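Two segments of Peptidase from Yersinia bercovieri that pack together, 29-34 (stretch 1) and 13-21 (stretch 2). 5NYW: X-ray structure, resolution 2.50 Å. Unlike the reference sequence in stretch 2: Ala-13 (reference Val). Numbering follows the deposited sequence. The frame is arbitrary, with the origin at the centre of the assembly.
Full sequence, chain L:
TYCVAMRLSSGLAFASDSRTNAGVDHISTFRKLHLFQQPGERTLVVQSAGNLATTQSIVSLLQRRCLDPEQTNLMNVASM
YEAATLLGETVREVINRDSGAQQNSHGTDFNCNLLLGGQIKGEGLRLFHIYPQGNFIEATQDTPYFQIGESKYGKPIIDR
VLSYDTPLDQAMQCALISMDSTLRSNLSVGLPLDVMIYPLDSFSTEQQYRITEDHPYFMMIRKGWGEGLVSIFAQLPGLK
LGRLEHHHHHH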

ATOM      1  N   THR L  29      37.682  20.494 -19.104  1.00 60.62           N
ATOM      2  CA  THR L  29      37.220  20.407 -20.480  1.00 54.89           C
ATOM      3  C   THR L  29      36.765  18.988 -20.762  1.00 51.47           C
ATOM      4  O   THR L  29      37.545  18.072 -20.612  1.00 54.43           O
ATOM      5  CB  THR L  29      38.331  20.749 -21.492  1.00 56.50           C
ATOM      6  OG1 THR L  29      38.863  22.049 -21.228  1.00 58.85           O
ATOM      7  CG2 THR L  29      37.819  20.632 -22.936  1.00 51.49           C
ATOM      8  N   PHE L  30      35.521  18.823 -21.196  1.00 56.75           N
ATOM      9  CA  PHE L  30      34.960  17.529 -21.594  1.00 49.57           C
ATOM     10  C   PHE L  30      34.163  17.722 -22.877  1.00 57.19           C
ATOM     11  O   PHE L  30      33.520  18.757 -23.060  1.00 48.05           O
ATOM     12  CB  PHE L  30      34.072  16.974 -20.479  1.00 57.38           C
ATOM     13  CG  PHE L  30      34.830  16.358 -19.340  1.00 56.83           C
ATOM     14  CD1 PHE L  30      35.453  15.125 -19.493  1.00 63.27           C
ATOM     15  CD2 PHE L  30      34.984  17.046 -18.151  1.00 48.34           C
ATOM     16  CE1 PHE L  30      36.153  14.553 -18.453  1.00 74.13           C
ATOM     17  CE2 PHE L  30      35.698  16.491 -17.103  1.00 54.68           C
ATOM     18  CZ  PHE L  30      36.283  15.243 -17.254  1.00 76.68           C
ATOM     19  N   ARG L  31      34.239  16.762 -23.791  1.00 65.71           N
ATOM     20  CA  ARG L  31      33.504  16.890 -25.047  1.00 64.03           C
ATOM     21  C   ARG L  31      31.987  16.660 -24.846  1.00 68.87           C
ATOM     22  O   ARG L  31      31.575  15.713 -24.169  1.00 70.00           O
ATOM     23  CB  ARG L  31      34.109  15.954 -26.088  1.00 65.61           C
ATOM     24  CG  ARG L  31      33.518  16.056 -27.471  1.00 70.61           C
ATOM     25  CD  ARG L  31      34.474  15.445 -28.464  1.00 73.24           C
ATOM     26  NE  ARG L  31      34.818  14.093 -28.056  1.00 77.93           N
ATOM     27  CZ  ARG L  31      34.158  13.011 -28.445  1.00 91.71           C
ATOM     28  NH1 ARG L  31      33.111  13.132 -29.254  1.00 86.28           N
ATOM     29  NH2 ARG L  31      34.538  11.811 -28.015  1.00 97.30           N
ATOM     30  N   LYS L  32      31.177  17.541 -25.445  1.00 62.42           N
ATOM     31  CA  LYS L  32      29.719  17.563 -25.277  1.00 49.28           C
ATOM     32  C   LYS L  32      29.000  17.363 -26.616  1.00 50.72           C
ATOM     33  O   LYS L  32      27.844  17.759 -26.813  1.00 45.82           O
ATOM     34  CB  LYS L  32      29.276  18.885 -24.623  1.00 45.54           C
ATOM     35  CG  LYS L  32      29.851  19.125 -23.218  1.00 44.23           C
ATOM     36  CD  LYS L  32      29.462  20.484 -22.663  1.00 48.41           C
ATOM     37  CE  LYS L  32      30.088  20.733 -21.289  1.00 56.92           C
ATOM     38  NZ  LYS L  32      29.674  19.758 -20.232  1.00 62.39           N
ATOM     39  N   LEU L  33      29.730  16.779 -27.552  1.00 52.30           N
ATOM     40  CA  LEU L  33      29.180  16.431 -28.851  1.00 56.12           C
ATOM     41  C   LEU L  33      29.762  15.074 -29.269  1.00 68.15           C
ATOM     42  O   LEU L  33      30.964  14.956 -29.527  1.00 66.35           O
ATOM     43  CB  LEU L  33      29.481  17.517 -29.877  1.00 46.50           C
ATOM     44  CG  LEU L  33      28.762  17.467 -31.228  1.00 50.98           C
ATOM     45  CD1 LEU L  33      28.737  18.871 -31.794  1.00 46.01           C
ATOM     46  CD2 LEU L  33      29.430  16.504 -32.224  1.00 51.44           C
ATOM     47  N   HIS L  34      28.915  14.051 -29.337  1.00 68.22           N
ATOM     48  CA  HIS L  34      29.387  12.707 -29.656  1.00 55.61           C
ATOM     49  C   HIS L  34      28.698  12.194 -30.906  1.00 48.27           C
ATOM     50  O   HIS L  34      27.571  12.594 -31.197  1.00 58.25           O
ATOM     51  CB  HIS L  34      29.162  11.785 -28.459  1.00 51.18           C
ATOM     52  CG  HIS L  34      30.022  12.126 -27.278  1.00 44.97           C
ATOM     53  ND1 HIS L  34      31.270  11.571 -27.084  1.00 52.68           N
ATOM     54  CD2 HIS L  34      29.840  13.003 -26.269  1.00 43.92           C
ATOM     55  CE1 HIS L  34      31.801  12.067 -25.982  1.00 58.73           C
ATOM     56  NE2 HIS L  34      30.962  12.949 -25.470  1.00 54.23           N
TER
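Stretch 2, residues 13-21: AFASDSRTN

Stretch 2 runs roughly antiparallel to stretch 1 and is held to it by three hydrogen bonds and by the long side chain of Lys-32 laid along it, rather than by a continuous strand ladder. The end-to-end directions, Thr-29 to Leu-33 and Phe-14 to Thr-20, are 152° apart. Stretch 2 is extended at 13-16 and 19-21, with a break at Asp-17 and Ser-18, where psi is -169° and then -7°. A single antiparallel, non-hydrogen-bonded bridge pairs Arg-19 with Thr-29, CA to CA 5.0 Å, both side chains on the same face of the sheet. Beside it, Phe-30 N donates to Ser-18 O at 3.1 Å, nearly straight at 171°. Ser-18 O also accepts from Thr-20 OG1 (2.8 Å), and Thr-20 OG1 in turn accepts from Lys-32 NZ (2.9 Å), so a short relay leads from the Lys-32 amine to the same carbonyl that Phe-30 N binds. On its way there the lysine chain passes Asp-17, its CD 3.6 Å from Asp-17 OD1, and brings CE to 3.6 Å from Arg-19 O. Thr-20 CB lies at the edge of the Phe-30 ring. Further along, Ser-16 OG donates to Lys-32 O (3.1 Å), and Leu-33 CD1 meets Phe-14 CB at 3.9 Å. One water links Ser-18 OG (3.0 Å from the water O) to Thr-29 OG1 (2.9 Å from it). Together the stretches bury 474 Å².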

ATOM      1  N   ALA L  13      22.635  21.881 -38.003  1.00 56.08           N
ATOM      2  CA  ALA L  13      23.824  22.526 -37.451  1.00 49.69           C
ATOM      3  C   ALA L  13      23.907  22.266 -35.946  1.00 50.09           C
ATOM      4  O   ALA L  13      22.911  22.380 -35.230  1.00 67.25           O
ATOM      5  CB  ALA L  13      23.817  24.048 -37.751  1.00 47.48           C
ATOM      6  N   PHE L  14      25.094  21.922 -35.462  1.00 51.75           N
ATOM      7  CA  PHE L  14      25.293  21.665 -34.034  1.00 52.83           C
ATOM      8  C   PHE L  14      26.417  22.501 -33.440  1.00 49.79           C
ATOM      9  O   PHE L  14      27.459  22.691 -34.081  1.00 60.25           O
ATOM     10  CB  PHE L  14      25.606  20.188 -33.783  1.00 51.74           C
ATOM     11  CG  PHE L  14      24.598  19.245 -34.352  1.00 45.46           C
ATOM     12  CD1 PHE L  14      23.500  18.859 -33.608  1.00 51.66           C
ATOM     13  CD2 PHE L  14      24.741  18.741 -35.625  1.00 50.73           C
ATOM     14  CE1 PHE L  14      22.557  17.987 -34.124  1.00 58.99           C
ATOM     15  CE2 PHE L  14      23.800  17.856 -36.143  1.00 51.60           C
ATOM     16  CZ  PHE L  14      22.711  17.485 -35.395  1.00 54.20           C
ATOM     17  N   ALA L  15      26.234  22.979 -32.210  1.00 43.88           N
ATOM     18  CA  ALA L  15      27.344  23.637 -31.503  1.00 42.36           C
ATOM     19  C   ALA L  15      27.349  23.365 -29.995  1.00 52.99           C
ATOM     20  O   ALA L  15      26.336  23.525 -29.313  1.00 59.30           O
ATOM     21  CB  ALA L  15      27.307  25.107 -31.757  1.00 43.32           C
ATOM     22  N   SER L  16      28.510  22.956 -29.490  1.00 48.02           N
ATOM     23  CA  SER L  16      28.694  22.719 -28.068  1.00 49.61           C
ATOM     24  C   SER L  16      29.976  23.336 -27.538  1.00 58.53           C
ATOM     25  O   SER L  16      31.031  23.252 -28.178  1.00 54.00           O
ATOM     26  CB  SER L  16      28.734  21.214 -27.780  1.00 50.59           C
ATOM     27  OG  SER L  16      27.495  20.598 -28.061  1.00 50.91           O
ATOM     28  N   ASP L  17      29.906  23.883 -26.328  1.00 56.63           N
ATOM     29  CA  ASP L  17      31.124  24.304 -25.651  1.00 66.37           C
ATOM     30  C   ASP L  17      31.715  23.072 -24.956  1.00 54.31           C
ATOM     31  O   ASP L  17      31.282  21.948 -25.209  1.00 55.41           O
ATOM     32  CB  ASP L  17      30.868  25.449 -24.651  1.00 60.62           C
ATOM     33  CG  ASP L  17      30.355  24.959 -23.313  1.00 67.36           C
ATOM     34  OD1 ASP L  17      29.500  24.054 -23.301  1.00 75.10           O
ATOM     35  OD2 ASP L  17      30.826  25.457 -22.266  1.00 69.38           O
ATOM     36  N   SER L  18      32.701  23.278 -24.092  1.00 49.14           N
ATOM     37  CA  SER L  18      33.319  22.155 -23.423  1.00 48.53           C
ATOM     38  C   SER L  18      33.600  22.398 -21.949  1.00 53.86           C
ATOM     39  O   SER L  18      33.971  21.462 -21.238  1.00 60.58           O
ATOM     40  CB  SER L  18      34.616  21.779 -24.140  1.00 61.20           C
ATOM     41  OG  SER L  18      35.527  22.866 -24.180  1.00 61.67           O
ATOM     42  N   ARG L  19      33.390  23.622 -21.467  1.00 56.77           N
ATOM     43  CA  ARG L  19      33.729  23.903 -20.075  1.00 49.40           C
ATOM     44  C   ARG L  19      32.735  23.167 -19.204  1.00 49.02           C
ATOM     45  O   ARG L  19      31.529  23.340 -19.315  1.00 59.44           O
ATOM     46  CB  ARG L  19      33.748  25.413 -19.790  1.00 46.15           C
ATOM     47  CG  ARG L  19      34.232  25.760 -18.378  1.00 53.76           C
ATOM     48  CD  ARG L  19      34.573  27.247 -18.224  1.00 51.08           C
ATOM     49  NE  ARG L  19      35.795  27.563 -18.971  1.00 68.76           N
ATOM     50  CZ  ARG L  19      36.296  28.786 -19.162  1.00 74.10           C
ATOM     51  NH1 ARG L  19      35.701  29.856 -18.645  1.00 68.70           N
ATOM     52  NH2 ARG L  19      37.414  28.937 -19.865  1.00 77.49           N
ATOM     53  N   THR L  20      33.253  22.341 -18.317  1.00 50.72           N
ATOM     54  CA  THR L  20      32.388  21.426 -17.599  1.00 69.68           C
ATOM     55  C   THR L  20      32.624  21.525 -16.104  1.00 79.00           C
ATOM     56  O   THR L  20      33.764  21.647 -15.643  1.00 76.72           O
ATOM     57  CB  THR L  20      32.603  19.958 -18.061  1.00 55.85           C
ATOM     58  OG1 THR L  20      32.527  19.874 -19.491  1.00 61.10           O
ATOM     59  CG2 THR L  20      31.552  19.053 -17.448  1.00 61.66           C
ATOM     60  N   ASN L  21      31.539  21.447 -15.347  1.00 71.40           N
ATOM     61  CA  ASN L  21      31.644  21.466 -13.910  1.00 75.66           C
ATOM     62  C   ASN L  21      31.663  20.042 -13.366  1.00 83.01           C
ATOM     63  O   ASN L  21      30.620  19.407 -13.223  1.00 99.13           O
ATOM     64  CB  ASN L  21      30.471  22.240 -13.322  1.00 73.38           C
ATOM     65  CG  ASN L  21      30.587  22.407 -11.837  1.00 85.04           C
ATOM     66  OD1 ASN L  21      31.482  23.101 -11.347  1.00 89.27           O
ATOM     67  ND2 ASN L  21      29.719  21.724 -11.098  1.00 83.08           N
TER
HETATM   68  O   HOH W   1      36.881  24.108 -21.823  1.00 54.08           O